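Local atomic coordinates of proline dehydrogenase (Bradyrhizobium japonicum USDA 110, PDB entry 3HAZ), a protein that probably oxidises proline to glutamate in two steps, using an FAD-dependent proline dehydrogenase and an NAD-dependent aldehyde dehydrogenase joined in one chain. Residues A[418-423]-A[443-448]; A[195-200]-A[453-458]; A[235-240]-A[278-283]. All coordinates share one frame; numbering follows the deposited sequence.

Contact 1: residues A[418-423]-A[443-448]; sequences QRLHGM and YAPVGS. With FAD (flavin-adenine dinucleotide), chain C.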
# COMPACT_ATOMS: atom_id res chain seq x y z
N GLN A 418 33.26 -40.34 -0.88
CA GLN A 418 34.43 -39.60 -0.41
C GLN A 418 34.04 -38.45 0.51
O GLN A 418 32.90 -37.97 0.48
CB GLN A 418 35.24 -39.04 -1.58
CG GLN A 418 35.66 -40.05 -2.60
CD GLN A 418 36.59 -39.45 -3.63
OE1 GLN A 418 36.57 -38.24 -3.86
NE2 GLN A 418 37.41 -40.30 -4.26
N ARG A 419 35.00 -38.03 1.32
CA ARG A 419 34.79 -36.92 2.23
C ARG A 419 36.12 -36.25 2.54
O ARG A 419 37.19 -36.84 2.33
CB ARG A 419 34.18 -37.43 3.53
CG ARG A 419 35.15 -38.23 4.40
CD ARG A 419 34.56 -38.51 5.77
NE ARG A 419 35.56 -39.03 6.70
CZ ARG A 419 36.11 -38.32 7.68
NH1 ARG A 419 37.00 -38.88 8.47
NH2 ARG A 419 35.76 -37.04 7.87
N LEU A 420 36.05 -35.04 3.06
CA LEU A 420 37.24 -34.30 3.47
C LEU A 420 37.43 -34.42 4.98
O LEU A 420 36.49 -34.26 5.75
CB LEU A 420 37.10 -32.83 3.07
CG LEU A 420 38.41 -32.04 2.97
CD1 LEU A 420 39.32 -32.65 1.92
CD2 LEU A 420 38.12 -30.58 2.66
N HIS A 421 38.65 -34.72 5.39
CA HIS A 421 38.97 -34.80 6.81
C HIS A 421 38.37 -33.57 7.52
O HIS A 421 38.49 -32.45 7.05
CB HIS A 421 40.48 -34.88 7.01
CG HIS A 421 40.89 -35.48 8.33
ND1 HIS A 421 40.28 -36.59 8.86
CD2 HIS A 421 41.86 -35.12 9.21
CE1 HIS A 421 40.84 -36.89 10.02
NE2 HIS A 421 41.80 -36.01 10.25
N GLY A 422 37.69 -33.80 8.64
CA GLY A 422 37.03 -32.72 9.36
C GLY A 422 35.59 -32.48 8.94
O GLY A 422 34.93 -31.57 9.47
N MET A 423 35.09 -33.27 8.00
CA MET A 423 33.68 -33.21 7.61
C MET A 423 33.14 -34.61 7.33
O MET A 423 33.90 -35.50 6.96
CB MET A 423 33.49 -32.35 6.36
CG MET A 423 34.07 -30.94 6.46
SD MET A 423 33.75 -29.98 4.96
CE MET A 423 31.98 -29.75 5.08
N TYR A 443 40.04 -37.74 2.46
CA TYR A 443 41.16 -36.93 2.00
C TYR A 443 41.59 -35.97 3.09
O TYR A 443 40.75 -35.39 3.79
CB TYR A 443 40.79 -36.10 0.77
CG TYR A 443 40.68 -36.84 -0.54
CD1 TYR A 443 41.73 -36.85 -1.45
CD2 TYR A 443 39.49 -37.48 -0.89
CE1 TYR A 443 41.61 -37.50 -2.67
CE2 TYR A 443 39.37 -38.13 -2.12
CZ TYR A 443 40.43 -38.14 -3.00
OH TYR A 443 40.30 -38.79 -4.20
N ALA A 444 42.90 -35.77 3.20
CA ALA A 444 43.46 -34.77 4.09
C ALA A 444 44.07 -33.64 3.26
O ALA A 444 44.76 -33.89 2.27
CB ALA A 444 44.52 -35.40 5.01
N PRO A 445 43.81 -32.39 3.66
CA PRO A 445 44.48 -31.28 2.98
C PRO A 445 45.96 -31.33 3.33
O PRO A 445 46.29 -31.42 4.52
CB PRO A 445 43.83 -30.04 3.59
CG PRO A 445 42.54 -30.54 4.20
CD PRO A 445 42.86 -31.92 4.67
N VAL A 446 46.82 -31.31 2.32
CA VAL A 446 48.26 -31.45 2.53
C VAL A 446 49.01 -30.40 1.75
O VAL A 446 48.85 -30.32 0.53
CB VAL A 446 48.77 -32.83 2.05
CG1 VAL A 446 50.29 -32.93 2.22
CG2 VAL A 446 48.05 -33.98 2.77
N GLY A 447 49.83 -29.60 2.42
CA GLY A 447 50.71 -28.68 1.72
C GLY A 447 51.50 -27.68 2.56
O GLY A 447 51.59 -27.78 3.77
N SER A 448 52.06 -26.69 1.87
CA SER A 448 52.85 -25.63 2.50
C SER A 448 52.00 -24.46 2.99
O SER A 448 50.92 -24.19 2.46
CB SER A 448 53.91 -25.12 1.52
OG SER A 448 54.78 -26.17 1.16
PA FAD C . 25.54 -29.72 0.09
O1A FAD C . 25.22 -28.75 1.36
O2A FAD C . 24.50 -30.73 -0.11
O5B FAD C . 25.63 -28.81 -1.25
C5B FAD C . 26.48 -27.70 -1.23
C4B FAD C . 26.66 -27.16 -2.66
O4B FAD C . 25.46 -27.10 -3.60
C3B FAD C . 27.68 -26.33 -3.13
O3B FAD C . 29.02 -26.61 -2.76
C2B FAD C . 27.30 -26.07 -4.57
O2B FAD C . 28.00 -26.79 -5.56
C1B FAD C . 25.82 -26.19 -4.61
N9A FAD C . 25.03 -24.99 -4.41
C8A FAD C . 24.95 -24.19 -3.28
N7A FAD C . 24.04 -23.19 -3.54
C5A FAD C . 23.56 -23.39 -4.85
C6A FAD C . 22.56 -22.63 -5.69
N6A FAD C . 21.90 -21.45 -5.16
N1A FAD C . 22.28 -23.04 -6.91
C2A FAD C . 22.90 -24.19 -7.44
N3A FAD C . 23.86 -24.91 -6.63
C4A FAD C . 24.15 -24.49 -5.36
N1 FAD C . 34.37 -29.28 -6.13
C2 FAD C . 34.88 -28.80 -7.31
O2 FAD C . 34.28 -27.73 -7.94
N3 FAD C . 36.07 -29.39 -7.86
C4 FAD C . 36.69 -30.43 -7.21
O4 FAD C . 37.81 -31.05 -7.78
C4X FAD C . 36.14 -30.93 -5.98
N5 FAD C . 36.80 -32.07 -5.27
C5X FAD C . 36.25 -32.54 -4.05
C6 FAD C . 36.90 -33.66 -3.35
C7 FAD C . 36.35 -34.14 -2.13
C7M FAD C . 37.05 -35.27 -1.40
C8 FAD C . 35.12 -33.52 -1.58
C8M FAD C . 34.50 -34.02 -0.26
C9 FAD C . 34.50 -32.46 -2.25
C9A FAD C . 35.08 -31.95 -3.51
N10 FAD C . 34.44 -30.84 -4.22
C10 FAD C . 35.00 -30.36 -5.46
C1' FAD C . 33.11 -30.29 -3.81
C2' FAD C . 33.14 -29.07 -2.85
O2' FAD C . 34.43 -28.94 -2.27
C3' FAD C . 32.02 -29.23 -1.80
O3' FAD C . 32.42 -30.16 -0.81
C4' FAD C . 30.66 -29.69 -2.43
O4' FAD C . 30.22 -29.03 -3.57
C5' FAD C . 29.54 -29.80 -1.36
O5' FAD C . 28.51 -30.70 -1.73
P FAD C . 27.71 -31.51 -0.52
O1P FAD C . 26.65 -32.60 -1.18
O2P FAD C . 28.69 -32.15 0.37
O3P FAD C . 27.00 -30.36 0.40

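Contact 2: residues A[195-200]-A[453-458]; sequences DMLGEG and LAYLVR. With SO4 (sulfate ion), chain K.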
# COMPACT_ATOMS: atom_id res chain seq x y z
N ASP A 195 44.56 -34.34 -0.51
CA ASP A 195 44.03 -33.20 -1.23
C ASP A 195 45.10 -32.11 -1.15
O ASP A 195 45.20 -31.39 -0.16
CB ASP A 195 42.72 -32.74 -0.60
CG ASP A 195 42.09 -31.56 -1.33
OD1 ASP A 195 42.43 -31.33 -2.51
OD2 ASP A 195 41.25 -30.87 -0.71
N MET A 196 45.93 -32.02 -2.18
CA MET A 196 47.06 -31.10 -2.16
C MET A 196 46.61 -29.64 -2.22
O MET A 196 45.76 -29.26 -3.04
CB MET A 196 48.03 -31.43 -3.29
CG MET A 196 48.42 -32.91 -3.36
SD MET A 196 49.40 -33.48 -1.95
CE MET A 196 50.70 -32.24 -1.97
N LEU A 197 47.19 -28.81 -1.37
CA LEU A 197 46.81 -27.40 -1.27
C LEU A 197 46.94 -26.57 -2.56
O LEU A 197 46.14 -25.66 -2.81
CB LEU A 197 47.61 -26.72 -0.16
CG LEU A 197 46.93 -26.61 1.20
CD1 LEU A 197 46.13 -27.85 1.50
CD2 LEU A 197 47.96 -26.33 2.29
N GLY A 198 47.96 -26.86 -3.35
CA GLY A 198 48.31 -25.97 -4.46
C GLY A 198 47.24 -25.67 -5.49
O GLY A 198 46.46 -26.54 -5.88
N GLU A 199 47.21 -24.42 -5.95
CA GLU A 199 46.37 -24.01 -7.07
C GLU A 199 46.91 -22.74 -7.73
O GLU A 199 47.65 -21.97 -7.11
CB GLU A 199 44.93 -23.76 -6.60
CG GLU A 199 44.73 -22.40 -5.96
CD GLU A 199 43.27 -22.12 -5.62
OE1 GLU A 199 42.54 -23.08 -5.31
OE2 GLU A 199 42.87 -20.93 -5.65
N GLY A 200 46.55 -22.54 -9.00
CA GLY A 200 46.90 -21.33 -9.72
C GLY A 200 48.34 -20.85 -9.59
O GLY A 200 48.61 -19.85 -8.94
N LEU A 453 46.22 -19.94 2.68
CA LEU A 453 45.21 -18.88 2.61
C LEU A 453 44.21 -19.06 1.46
O LEU A 453 43.00 -19.02 1.67
CB LEU A 453 45.87 -17.51 2.46
CG LEU A 453 46.19 -16.63 3.68
CD1 LEU A 453 46.57 -15.22 3.20
CD2 LEU A 453 45.03 -16.58 4.65
N ALA A 454 44.74 -19.25 0.25
CA ALA A 454 43.90 -19.45 -0.93
C ALA A 454 42.92 -20.60 -0.72
O ALA A 454 41.76 -20.53 -1.13
CB ALA A 454 44.76 -19.68 -2.16
N TYR A 455 43.40 -21.66 -0.08
CA TYR A 455 42.58 -22.84 0.17
C TYR A 455 41.56 -22.61 1.29
O TYR A 455 40.41 -23.04 1.19
CB TYR A 455 43.48 -24.02 0.53
CG TYR A 455 42.74 -25.31 0.85
CD1 TYR A 455 42.46 -26.24 -0.15
CD2 TYR A 455 42.33 -25.59 2.15
CE1 TYR A 455 41.79 -27.42 0.14
CE2 TYR A 455 41.66 -26.77 2.45
CZ TYR A 455 41.39 -27.68 1.44
OH TYR A 455 40.72 -28.85 1.74
N LEU A 456 41.98 -21.95 2.37
CA LEU A 456 41.10 -21.71 3.51
C LEU A 456 39.85 -20.93 3.11
O LEU A 456 38.74 -21.25 3.55
CB LEU A 456 41.83 -20.96 4.62
CG LEU A 456 42.49 -21.82 5.68
CD1 LEU A 456 43.10 -20.94 6.76
CD2 LEU A 456 41.49 -22.80 6.27
N VAL A 457 40.04 -19.92 2.28
CA VAL A 457 38.96 -19.07 1.79
C VAL A 457 37.85 -19.90 1.16
O VAL A 457 36.69 -19.84 1.58
CB VAL A 457 39.47 -18.08 0.72
CG1 VAL A 457 38.30 -17.38 0.04
CG2 VAL A 457 40.43 -17.09 1.34
N ARG A 458 38.22 -20.69 0.15
CA ARG A 458 37.25 -21.52 -0.53
C ARG A 458 36.53 -22.43 0.47
O ARG A 458 35.31 -22.54 0.45
CB ARG A 458 37.93 -22.33 -1.64
CG ARG A 458 37.01 -22.78 -2.75
CD ARG A 458 37.70 -22.75 -4.11
NE ARG A 458 39.11 -23.12 -4.02
CZ ARG A 458 39.55 -24.34 -3.71
NH1 ARG A 458 38.69 -25.30 -3.45
NH2 ARG A 458 40.85 -24.58 -3.65
S SO4 K . 38.20 -28.48 -3.70
O1 SO4 K . 37.50 -29.66 -3.21
O2 SO4 K . 37.32 -27.33 -3.58
O3 SO4 K . 39.41 -28.26 -2.90
O4 SO4 K . 38.58 -28.68 -5.10

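Contact 3: residues A[235-240]-A[278-283]; sequences GISVKL and TVDAEE. With FAD (flavin-adenine dinucleotide), chain C; SO4 (sulfate ion), chain K.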
# COMPACT_ATOMS: atom_id res chain seq x y z
N GLY A 235 44.90 -42.13 -2.70
CA GLY A 235 44.86 -41.26 -3.86
C GLY A 235 45.53 -39.92 -3.63
O GLY A 235 45.83 -39.51 -2.50
N ILE A 236 45.78 -39.23 -4.73
CA ILE A 236 46.25 -37.86 -4.67
C ILE A 236 45.40 -37.01 -5.61
O ILE A 236 45.02 -37.47 -6.69
CB ILE A 236 47.74 -37.76 -5.06
CG1 ILE A 236 48.28 -36.35 -4.80
CG2 ILE A 236 47.96 -38.19 -6.52
CD1 ILE A 236 49.81 -36.28 -4.85
N SER A 237 45.07 -35.79 -5.18
CA SER A 237 44.33 -34.85 -6.00
C SER A 237 45.26 -33.78 -6.53
O SER A 237 46.11 -33.25 -5.80
CB SER A 237 43.22 -34.17 -5.19
OG SER A 237 42.10 -35.02 -5.05
N VAL A 238 45.08 -33.45 -7.81
CA VAL A 238 45.96 -32.53 -8.52
C VAL A 238 45.14 -31.48 -9.26
O VAL A 238 44.06 -31.79 -9.76
CB VAL A 238 46.83 -33.32 -9.52
CG1 VAL A 238 47.31 -32.43 -10.65
CG2 VAL A 238 48.00 -33.98 -8.79
N LYS A 239 45.64 -30.25 -9.32
CA LYS A 239 44.98 -29.16 -10.04
C LYS A 239 45.81 -28.67 -11.23
O LYS A 239 46.96 -28.28 -11.08
CB LYS A 239 44.71 -27.98 -9.10
CG LYS A 239 43.45 -28.12 -8.26
CD LYS A 239 43.27 -26.90 -7.37
CE LYS A 239 41.97 -26.98 -6.57
NZ LYS A 239 41.92 -28.23 -5.77
N LEU A 240 45.20 -28.69 -12.41
CA LEU A 240 45.91 -28.23 -13.61
C LEU A 240 46.42 -26.80 -13.46
O LEU A 240 47.49 -26.49 -13.96
CB LEU A 240 45.02 -28.35 -14.85
CG LEU A 240 44.52 -29.78 -15.09
CD1 LEU A 240 43.62 -29.87 -16.32
CD2 LEU A 240 45.71 -30.73 -15.22
N THR A 278 43.73 -38.26 -9.28
CA THR A 278 42.53 -37.50 -9.67
C THR A 278 42.85 -36.06 -10.03
O THR A 278 43.43 -35.32 -9.24
CB THR A 278 41.47 -37.51 -8.54
OG1 THR A 278 41.30 -38.83 -8.04
CG2 THR A 278 40.12 -36.99 -9.06
N VAL A 279 42.46 -35.66 -11.24
CA VAL A 279 42.53 -34.26 -11.66
C VAL A 279 41.29 -33.50 -11.20
O VAL A 279 40.16 -33.78 -11.64
CB VAL A 279 42.68 -34.13 -13.20
CG1 VAL A 279 42.83 -32.66 -13.61
CG2 VAL A 279 43.88 -34.96 -13.70
N ASP A 280 41.48 -32.54 -10.30
CA ASP A 280 40.37 -31.77 -9.75
C ASP A 280 39.67 -30.97 -10.85
O ASP A 280 40.27 -30.67 -11.89
CB ASP A 280 40.85 -30.81 -8.66
CG ASP A 280 41.21 -31.53 -7.36
OD1 ASP A 280 40.86 -32.73 -7.19
OD2 ASP A 280 41.83 -30.89 -6.48
N ALA A 281 38.42 -30.62 -10.60
CA ALA A 281 37.67 -29.75 -11.51
C ALA A 281 37.67 -28.34 -10.93
O ALA A 281 37.45 -28.15 -9.73
CB ALA A 281 36.26 -30.26 -11.69
N GLU A 282 37.92 -27.35 -11.78
CA GLU A 282 38.02 -25.97 -11.33
C GLU A 282 36.92 -25.10 -11.96
O GLU A 282 35.79 -25.55 -12.10
CB GLU A 282 39.44 -25.44 -11.59
CG GLU A 282 40.50 -26.34 -10.93
CD GLU A 282 41.92 -25.84 -11.06
OE1 GLU A 282 42.29 -24.88 -10.35
OE2 GLU A 282 42.69 -26.43 -11.86
N GLU A 283 37.25 -23.87 -12.35
CA GLU A 283 36.21 -22.96 -12.85
C GLU A 283 35.62 -23.44 -14.18
O GLU A 283 36.27 -24.16 -14.94
CB GLU A 283 36.75 -21.54 -13.00
CG GLU A 283 37.29 -20.93 -11.72
CD GLU A 283 38.74 -21.34 -11.43
OE1 GLU A 283 39.28 -22.21 -12.14
OE2 GLU A 283 39.33 -20.78 -10.49
PA FAD C . 25.54 -29.72 0.09
O1A FAD C . 25.22 -28.75 1.36
O2A FAD C . 24.50 -30.73 -0.11
O5B FAD C . 25.63 -28.81 -1.25
C5B FAD C . 26.48 -27.70 -1.23
C4B FAD C . 26.66 -27.16 -2.66
O4B FAD C . 25.46 -27.10 -3.60
C3B FAD C . 27.68 -26.33 -3.13
O3B FAD C . 29.02 -26.61 -2.76
C2B FAD C . 27.30 -26.07 -4.57
O2B FAD C . 28.00 -26.79 -5.56
C1B FAD C . 25.82 -26.19 -4.61
N9A FAD C . 25.03 -24.99 -4.41
C8A FAD C . 24.95 -24.19 -3.28
N7A FAD C . 24.04 -23.19 -3.54
C5A FAD C . 23.56 -23.39 -4.85
C6A FAD C . 22.56 -22.63 -5.69
N6A FAD C . 21.90 -21.45 -5.16
N1A FAD C . 22.28 -23.04 -6.91
C2A FAD C . 22.90 -24.19 -7.44
N3A FAD C . 23.86 -24.91 -6.63
C4A FAD C . 24.15 -24.49 -5.36
N1 FAD C . 34.37 -29.28 -6.13
C2 FAD C . 34.88 -28.80 -7.31
O2 FAD C . 34.28 -27.73 -7.94
N3 FAD C . 36.07 -29.39 -7.86
C4 FAD C . 36.69 -30.43 -7.21
O4 FAD C . 37.81 -31.05 -7.78
C4X FAD C . 36.14 -30.93 -5.98
N5 FAD C . 36.80 -32.07 -5.27
C5X FAD C . 36.25 -32.54 -4.05
C6 FAD C . 36.90 -33.66 -3.35
C7 FAD C . 36.35 -34.14 -2.13
C7M FAD C . 37.05 -35.27 -1.40
C8 FAD C . 35.12 -33.52 -1.58
C8M FAD C . 34.50 -34.02 -0.26
C9 FAD C . 34.50 -32.46 -2.25
C9A FAD C . 35.08 -31.95 -3.51
N10 FAD C . 34.44 -30.84 -4.22
C10 FAD C . 35.00 -30.36 -5.46
C1' FAD C . 33.11 -30.29 -3.81
C2' FAD C . 33.14 -29.07 -2.85
O2' FAD C . 34.43 -28.94 -2.27
C3' FAD C . 32.02 -29.23 -1.80
O3' FAD C . 32.42 -30.16 -0.81
C4' FAD C . 30.66 -29.69 -2.43
O4' FAD C . 30.22 -29.03 -3.57
C5' FAD C . 29.54 -29.80 -1.36
O5' FAD C . 28.51 -30.70 -1.73
P FAD C . 27.71 -31.51 -0.52
O1P FAD C . 26.65 -32.60 -1.18
O2P FAD C . 28.69 -32.15 0.37
O3P FAD C . 27.00 -30.36 0.40
S SO4 K . 38.20 -28.48 -3.70
O1 SO4 K . 37.50 -29.66 -3.21
O2 SO4 K . 37.32 -27.33 -3.58
O3 SO4 K . 39.41 -28.26 -2.90
O4 SO4 K . 38.58 -28.68 -5.10
O HOH W 1 42.37 -39.39 -5.51
O HOH W 2 42.13 -28.70 -12.79

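Contact 1: residues A[418-423]-A[443-448]
Two backbone hydrogen bonds tie strand 418-420 to strand 443-448, and both are nearly straight. Tyr443 N donates to Arg419 O at 3.0 Å, and Tyr443 O accepts from His421 N at 2.7 Å, so Tyr443 is gripped on both of its backbone polar atoms. Leu420 is its bridge partner in parallel register. Just beyond, the chain reverses in a type II turn from Leu420 to Met423, with Gly422 at positive phi. The Arg419 side chain braces this turn: its NH2 bonds Met423 O at 2.6 Å, with the acceptor close to the guanidinium plane but the donor above the plane of the carbonyl.

The Tyr443 ring, its CG anti to the carbonyl carbon (chi1 -74°), is crossed obliquely by the extended side chain of Gln418. The amide carbon CD of Gln418 comes to the ring's edge, in its plane, 3.4 Å from Tyr443 CE2; the amide plane is turned 66° against the ring. Arg341 fixes both groups, bonding Gln418 OE1 and Tyr443 OH, while Gln418 NE2 turns to Glu416. Tyr443 CD2 also meets the flavin methyl C7M at 3.3 Å. An alanine in place of Tyr443 would remove the ring and hydroxyl, and would probably loosen the packing against C7M and the Gln418 amide and cost Arg341 one of its partners.

Packing continues through Leu420, whose CD1 crosses to Tyr443 CB at 3.9 Å and just reaches the Pro445 ring. His421 lays its CB near Ala444 CA. Leu420 and Pro445 both go on to touch Tyr455 of helix 452-463.

Strand 416-420, helix 425-434 and strand 440-448 form a beta-alpha-beta unit of the TIM-type (beta/alpha)8 barrel of the proline dehydrogenase domain, whose strands here line the dimethylbenzene end of the FAD isoalloxazine.

Contact 2: residues A[195-200]-A[453-458]
In the proline dehydrogenase barrel, strand 193-196 and the loop after it lie against helix 452-463. Asp195 starts the contact. Its CG is anti to the backbone N (chi1 -179°), and OD2 accepts a hydrogen bond from Tyr455 OH at 3.2 Å. The hydroxyl comes from above the carboxylate plane, which stands 65° to the tyrosine ring. Next to touch is Leu197, which sets CD1 over the centre of one face of that ring, 4.3 Å from Tyr455 CG. Ring and hydroxyl are thus held together, the face by a methyl and the tip by a carboxylate.

Past Gly198 comes Glu199, its CG in the crowded position between the backbone N and the carbonyl carbon. Beyond CG the chain is extended and meets Arg458 tip to tip, making a salt bridge of 2.8 Å from Glu199 OE1 to Arg458 NH2. Glu199 OE2 lies near Ala454 CB, one turn earlier on the helix. Bent at chi2 and chi3, Arg458 sends its other terminal nitrogen to a sulfate, probably from the crystallisation liquor: NH1 bonds O3 at 3.1 Å, almost straight, and sulfate O2 lies closer still to Arg458 NH1, at 2.5 Å.

Contact 3: residues A[235-240]-A[278-283]
Lys239 starts with CG anti to the carbonyl carbon. Its CB lies 3.8 Å from Glu282 OE2, and CG passes between two acids, close to both CB and OD2 of Asp280 and to the Glu282 carboxylate. CD rests 3.7 Å from Glu282 OE1, whose hydrogen bond goes to Ser241. The chain stays extended until the last torsion (chi4 56°), where CE turns NZ back to Asp280. There NZ makes a salt bridge of 2.8 Å with Asp280 OD2, on the anti lone pair of that oxygen, and a weak bond to a sulfate oxygen. Asp280 OD1 pairs instead with Arg341, which also bonds Ser237 OG. Cations on both oxygens would be likely to keep this buried carboxylate ionised, though the nearby carboxylate of Asp195 would probably work the other way.

Backbone bonds hold the acid in position. Thr278 N donates to Ile236 O, Val238 N to Thr278 O, and Asp280 N to Val238 O at 2.7 Å, a parallel ladder with Ser237 beside Thr278 and Val238 beside Val279. Asp280 CB sits 3.2 Å from flavin O4. The next residue hydrogen-bonds the pyrimidine edge through its backbone: Ala281 N donates to O4 at 2.9 Å, and Ala281 O accepts from flavin N3 at 2.6 Å. Further on, one water joins Leu240 N, Asp280 O and Glu282 OE2.

On the face of the sheet that carries Val238 and Val279, Leu240 CG packs on Val279 CG1 at 3.7 Å. These are neighbouring strands of the proline dehydrogenase barrel: strand 193-196 flanks 235-238, strand 309-314 flanks 276-279, and Ile236 and Val238 lean on helix 204-223, while Val238 and Leu240 meet helix 252-272.

All three contacts belong to one barrel. Contacts 1 and 3 are buried strand pairs, while contact 2, a strand end and the loop after it against a helix, is only partly buried. Strand 193-196 joins them, pairing with 440-448 of contact 1 on one flank and 235-238 of contact 3 on the other; Ala444 O probably accepts from Asp195 N. The flavin spans the two strand pairs: contact 1 offers it carbon packing at the methyl end, contact 3 backbone hydrogen bonds at the pyrimidine. Contact 2 reaches the sulfate instead, as does Lys239 of contact 3. Asp195 OD1 and Asp280 OD2, 4.0 Å apart, bring acids of contacts 2 and 3 together.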